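Local coordinates for Alr4995 protein (Nostoc sp., PDB 6LRF) that acts as a bifunctional arginine dihydrolase and ornithine cyclodeaminase, probably turning arginine into ornithine and ornithine into proline, at residues Asp153-Ser158 / Glu197-Pro202; Thr171-Leu176 / Gly186-Tyr191. One frame throughout, in Å; residues are numbered along the deposited sequence.

How the interactions relate
Both contacts hold helix 190-199 or its lead-in: interaction 2 lies just ahead of its first turn and interaction 1 uses its last residue. Between them they tie the helix and its lead-in to two successive strands, 155-160 and 173-175, of the GME-family region. Their centres are about 12 Å apart, and the two do not touch. Interaction 2 is fully buried, and sulfur, methyl and aromatic groups carry it without a hydrogen bond between its segments. Interaction 1 is only partly buried; there a charged pair bridges backbones that stay well apart, and a leucine supplies the apolar floor. The apolar contact is thus the more buried of the two.

Interaction 1: residues Asp153-Ser158 / Glu197-Pro202; sequences DIEVLS and EMRVAP
Glu155, near the start of strand 155-160, and Arg199, the last residue of helix 190-199, reach toward each other and meet in a two-pronged salt bridge. Arg199 NH1 lies 3.0 Å from Glu155 OE1, while Arg199 NH2 donates to Glu155 OE2 at 3.1 Å along a nearly straight bond (167°). The grip is end-on but not coplanar: the carboxylate and guanidinium planes are 63° apart, and both oxygens are met from above the carboxylate plane. Glu155 OE2 sits close to the guanidinium plane and also bonds to Tyr282 OH on strand 280-292. Long side chains suit this place, because even the nearest alpha carbons, Leu157 CA and Arg199 CA, are 9.8 Å apart.

The tight part lies beneath the arginine. Buried Leu157 lays CD2 over one guanidinium face, toward its rim, 3.6 Å from Arg199 NH2, and its CD1 approaches Arg199 NE to 3.9 Å. A bend at chi2 (-78°) turns the arginine chain so that its flat end lies along this branched side chain. Trp131 adds a cation-pi contact to Arg199. By contrast, Glu155 and Arg199 are partly exposed and form the looser side. Paired bonds over an apolar and aromatic lining probably keep both residues ionised, and they join the helix end to the mixed sheet of strands 132-136, 155-160 and 280-292 through side chains alone.

Interaction 2: residues Thr171-Leu176 / Gly186-Tyr191; sequences TCFCPL and GAFDSY
Cys172 SG, a weakly polar sulfur, is met by two groups from the other segment: Ala187 CB at 3.5 Å and Phe188 CZ at 3.7 Å. With chi1 at 55°, the thiol is flanked by both the backbone N and the carbonyl carbon of its own residue, and this turns it to the Phe188 ring. It approaches that ring obliquely, with SG 4.5 Å from the centroid, in a sulfur-aromatic contact. Small side chains fit here: Cys172 CB also packs against Ala187 CB at 3.5 Å, where the backbones come close.

Phe188 rests its far end, CZ, on Phe173 CD2 at 3.7 Å. The two side chains cross at about a right angle, their ring planes at 74° and their centroids 5.8 Å apart, an oblique aromatic pair. Phe173 continues the aromatic packing with Trp133, which meets it edge-to-face, and Leu159 of strand 155-160, which belongs to another sheet, touches both phenylalanines. Directly after Phe188, Asp189 N-caps helix 190-199.

With all four touching residues buried and no hydrogen bond between the segments, dispersion and weak sulfur-aromatic attraction join strand 173-175 to the lead-in of the helix, as expected of a hydrophobic interior.

Interaction 1: residues Asp153-Ser158 / Glu197-Pro202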
loop_
_atom_site.group_PDB
_atom_site.type_symbol
_atom_site.label_atom_id
_atom_site.label_comp_id
_atom_site.label_asym_id
_atom_site.label_seq_id
_atom_site.Cartn_x
_atom_site.Cartn_y
_atom_site.Cartn_z
ATOM N N ASP B 153 34.571 -28.970 37.674
ATOM C CA ASP B 153 33.860 -28.915 38.958
ATOM C C ASP B 153 33.372 -27.490 39.298
ATOM O O ASP B 153 33.759 -26.911 40.318
ATOM C CB ASP B 153 34.764 -29.462 40.081
ATOM C CG ASP B 153 33.976 -30.133 41.212
ATOM O OD1 ASP B 153 32.760 -30.359 41.052
ATOM O OD2 ASP B 153 34.580 -30.457 42.263
ATOM N N ILE B 154 32.511 -26.938 38.447
ATOM C CA ILE B 154 32.100 -25.544 38.570
ATOM C C ILE B 154 30.699 -25.313 38.006
ATOM O O ILE B 154 30.250 -26.071 37.150
ATOM C CB ILE B 154 33.111 -24.615 37.863
ATOM C CG1 ILE B 154 32.870 -23.163 38.267
ATOM C CG2 ILE B 154 33.065 -24.795 36.351
ATOM C CD1 ILE B 154 34.062 -22.274 38.105
ATOM N N GLU B 155 30.005 -24.289 38.513
ATOM C CA GLU B 155 28.706 -23.876 37.973
ATOM C C GLU B 155 28.874 -23.202 36.613
ATOM O O GLU B 155 29.599 -22.218 36.497
ATOM C CB GLU B 155 27.986 -22.913 38.925
ATOM C CG GLU B 155 26.642 -22.410 38.389
ATOM C CD GLU B 155 25.979 -21.382 39.302
ATOM O OE1 GLU B 155 26.627 -20.370 39.639
ATOM O OE2 GLU B 155 24.812 -21.589 39.682
ATOM N N VAL B 156 28.199 -23.731 35.592
ATOM C CA VAL B 156 28.323 -23.197 34.232
ATOM C C VAL B 156 27.047 -22.476 33.815
ATOM O O VAL B 156 25.968 -23.046 33.855
ATOM C CB VAL B 156 28.638 -24.314 33.213
ATOM C CG1 VAL B 156 28.584 -23.783 31.773
ATOM C CG2 VAL B 156 30.010 -24.908 33.503
ATOM N N LEU B 157 27.190 -21.214 33.426
ATOM C CA LEU B 157 26.075 -20.394 32.966
ATOM C C LEU B 157 26.110 -20.223 31.455
ATOM O O LEU B 157 27.058 -19.643 30.930
ATOM C CB LEU B 157 26.124 -19.023 33.639
ATOM C CG LEU B 157 26.095 -19.013 35.163
ATOM C CD1 LEU B 157 26.052 -17.583 35.664
ATOM C CD2 LEU B 157 24.897 -19.802 35.665
ATOM N N SER B 158 25.088 -20.711 30.753
ATOM C CA SER B 158 25.112 -20.698 29.286
ATOM C C SER B 158 24.572 -19.396 28.712
ATOM O O SER B 158 23.492 -18.944 29.106
ATOM C CB SER B 158 24.306 -21.876 28.729
ATOM O OG SER B 158 24.784 -23.107 29.257
ATOM N N GLU B 197 21.799 -9.960 33.804
ATOM C CA GLU B 197 21.278 -8.907 34.655
ATOM C C GLU B 197 20.875 -9.467 36.025
ATOM O O GLU B 197 20.926 -8.744 37.014
ATOM C CB GLU B 197 20.124 -8.182 33.941
ATOM C CG GLU B 197 20.624 -7.297 32.777
ATOM C CD GLU B 197 19.553 -6.981 31.727
ATOM O OE1 GLU B 197 18.361 -7.210 31.996
ATOM O OE2 GLU B 197 19.896 -6.501 30.623
HETATM N N MSE B 198 20.539 -10.755 36.107
HETATM C CA MSE B 198 20.275 -11.376 37.417
HETATM C C MSE B 198 21.555 -11.667 38.220
HETATM O O MSE B 198 21.535 -11.669 39.452
HETATM C CB MSE B 198 19.480 -12.674 37.262
HETATM C CG MSE B 198 17.987 -12.470 37.021
HETATM SE SE MSE B 198 17.007 -14.158 36.880
HETATM C CE MSE B 198 17.862 -14.899 35.301
ATOM N N ARG B 199 22.666 -11.908 37.531
ATOM C CA ARG B 199 23.900 -12.343 38.196
ATOM C C ARG B 199 24.862 -11.186 38.469
ATOM O O ARG B 199 25.749 -11.283 39.324
ATOM C CB ARG B 199 24.605 -13.400 37.347
ATOM C CG ARG B 199 23.827 -14.701 37.219
ATOM C CD ARG B 199 23.982 -15.515 38.465
ATOM N NE ARG B 199 23.333 -16.818 38.377
ATOM C CZ ARG B 199 23.859 -17.928 38.882
ATOM N NH1 ARG B 199 25.048 -17.881 39.485
ATOM N NH2 ARG B 199 23.212 -19.081 38.779
ATOM N N VAL B 200 24.701 -10.103 37.719
ATOM C CA VAL B 200 25.567 -8.942 37.876
ATOM C C VAL B 200 24.726 -7.700 38.146
ATOM O O VAL B 200 23.855 -7.361 37.342
ATOM C CB VAL B 200 26.434 -8.709 36.619
ATOM C CG1 VAL B 200 27.403 -7.564 36.843
ATOM C CG2 VAL B 200 27.182 -9.978 36.252
ATOM N N ALA B 201 24.989 -7.047 39.280
ATOM C CA ALA B 201 24.306 -5.810 39.682
ATOM C C ALA B 201 24.633 -4.659 38.730
ATOM O O ALA B 201 25.743 -4.600 38.201
ATOM C CB ALA B 201 24.689 -5.435 41.134
ATOM N N PRO B 202 23.674 -3.731 38.521
ATOM C CA PRO B 202 23.778 -2.650 37.524
ATOM C C PRO B 202 25.019 -1.755 37.648
ATOM O O PRO B 202 25.519 -1.284 36.625
ATOM C CB PRO B 202 22.511 -1.826 37.773
ATOM C CG PRO B 202 21.550 -2.783 38.366
ATOM C CD PRO B 202 22.378 -3.697 39.224
#

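Interaction 2: residues Thr171-Leu176 / Gly186-Tyr191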
loop_
_atom_site.group_PDB
_atom_site.type_symbol
_atom_site.label_atom_id
_atom_site.label_comp_id
_atom_site.label_asym_id
_atom_site.label_seq_id
_atom_site.Cartn_x
_atom_site.Cartn_y
_atom_site.Cartn_z
ATOM N N THR B 171 34.750 -11.920 22.512
ATOM C CA THR B 171 34.705 -10.724 21.659
ATOM C C THR B 171 33.622 -9.729 22.096
ATOM O O THR B 171 33.565 -8.615 21.582
ATOM C CB THR B 171 34.447 -11.074 20.181
ATOM O OG1 THR B 171 33.159 -11.686 20.054
ATOM C CG2 THR B 171 35.502 -12.024 19.665
ATOM N N CYS B 172 32.777 -10.124 23.045
ATOM C CA CYS B 172 31.634 -9.295 23.437
ATOM C C CYS B 172 31.323 -9.395 24.919
ATOM O O CYS B 172 30.283 -8.913 25.377
ATOM C CB CYS B 172 30.389 -9.687 22.634
ATOM S SG CYS B 172 29.923 -11.474 22.725
ATOM N N PHE B 173 32.224 -10.022 25.667
ATOM C CA PHE B 173 31.951 -10.353 27.058
ATOM C C PHE B 173 33.267 -10.479 27.819
ATOM O O PHE B 173 34.181 -11.167 27.353
ATOM C CB PHE B 173 31.153 -11.652 27.113
ATOM C CG PHE B 173 30.583 -11.971 28.455
ATOM C CD1 PHE B 173 31.306 -12.734 29.375
ATOM C CD2 PHE B 173 29.302 -11.550 28.786
ATOM C CE1 PHE B 173 30.774 -13.048 30.621
ATOM C CE2 PHE B 173 28.753 -11.860 30.031
ATOM C CZ PHE B 173 29.492 -12.611 30.953
ATOM N N CYS B 174 33.377 -9.826 28.973
ATOM C CA CYS B 174 34.668 -9.762 29.655
ATOM C C CYS B 174 34.561 -9.521 31.165
ATOM O O CYS B 174 34.522 -8.366 31.625
ATOM C CB CYS B 174 35.543 -8.673 29.021
ATOM S SG CYS B 174 37.294 -8.684 29.630
ATOM N N PRO B 175 34.525 -10.616 31.948
ATOM C CA PRO B 175 34.579 -10.521 33.407
ATOM C C PRO B 175 35.879 -9.830 33.864
ATOM O O PRO B 175 36.951 -10.122 33.339
ATOM C CB PRO B 175 34.528 -11.987 33.860
ATOM C CG PRO B 175 33.910 -12.728 32.689
ATOM C CD PRO B 175 34.423 -12.012 31.481
ATOM N N LEU B 176 35.766 -8.901 34.806
ATOM C CA LEU B 176 36.913 -8.116 35.275
ATOM C C LEU B 176 37.065 -8.250 36.777
ATOM O O LEU B 176 36.157 -8.739 37.460
ATOM C CB LEU B 176 36.761 -6.636 34.913
ATOM C CG LEU B 176 36.645 -6.297 33.432
ATOM C CD1 LEU B 176 36.126 -4.877 33.269
ATOM C CD2 LEU B 176 37.979 -6.470 32.744
ATOM N N GLY B 186 24.055 -6.242 22.890
ATOM C CA GLY B 186 23.495 -6.563 21.588
ATOM C C GLY B 186 23.998 -7.872 21.010
ATOM O O GLY B 186 23.485 -8.362 20.000
ATOM N N ALA B 187 25.011 -8.453 21.641
ATOM C CA ALA B 187 25.563 -9.710 21.151
ATOM C C ALA B 187 24.772 -10.921 21.640
ATOM O O ALA B 187 24.965 -12.019 21.138
ATOM C CB ALA B 187 27.038 -9.843 21.559
ATOM N N PHE B 188 23.871 -10.720 22.602
ATOM C CA PHE B 188 23.161 -11.844 23.219
ATOM C C PHE B 188 21.642 -11.831 22.998
ATOM O O PHE B 188 21.052 -10.771 22.786
ATOM C CB PHE B 188 23.460 -11.863 24.715
ATOM C CG PHE B 188 24.927 -11.976 25.029
ATOM C CD1 PHE B 188 25.700 -10.839 25.215
ATOM C CD2 PHE B 188 25.534 -13.219 25.109
ATOM C CE1 PHE B 188 27.049 -10.936 25.501
ATOM C CE2 PHE B 188 26.883 -13.324 25.393
ATOM C CZ PHE B 188 27.640 -12.183 25.590
ATOM N N ASP B 189 21.005 -12.998 23.050
ATOM C CA ASP B 189 19.546 -13.032 22.938
ATOM C C ASP B 189 18.917 -12.506 24.235
ATOM O O ASP B 189 19.624 -12.187 25.198
ATOM C CB ASP B 189 19.048 -14.452 22.589
ATOM C CG ASP B 189 19.202 -15.459 23.735
ATOM O OD1 ASP B 189 19.746 -15.104 24.811
ATOM O OD2 ASP B 189 18.780 -16.632 23.552
ATOM N N SER B 190 17.594 -12.424 24.273
ATOM C CA SER B 190 16.923 -11.867 25.439
ATOM C C SER B 190 17.120 -12.743 26.685
ATOM O O SER B 190 17.359 -12.234 27.786
ATOM C CB SER B 190 15.431 -11.689 25.150
ATOM O OG SER B 190 14.752 -12.930 25.277
ATOM N N TYR B 191 17.008 -14.058 26.514
ATOM C CA TYR B 191 17.250 -14.995 27.615
ATOM C C TYR B 191 18.620 -14.750 28.273
ATOM O O TYR B 191 18.732 -14.736 29.488
ATOM C CB TYR B 191 17.156 -16.453 27.130
ATOM C CG TYR B 191 15.807 -16.825 26.524
ATOM C CD1 TYR B 191 14.677 -16.996 27.331
ATOM C CD2 TYR B 191 15.661 -17.010 25.147
ATOM C CE1 TYR B 191 13.440 -17.337 26.786
ATOM C CE2 TYR B 191 14.428 -17.354 24.595
ATOM C CZ TYR B 191 13.322 -17.514 25.421
ATOM O OH TYR B 191 12.095 -17.850 24.880
#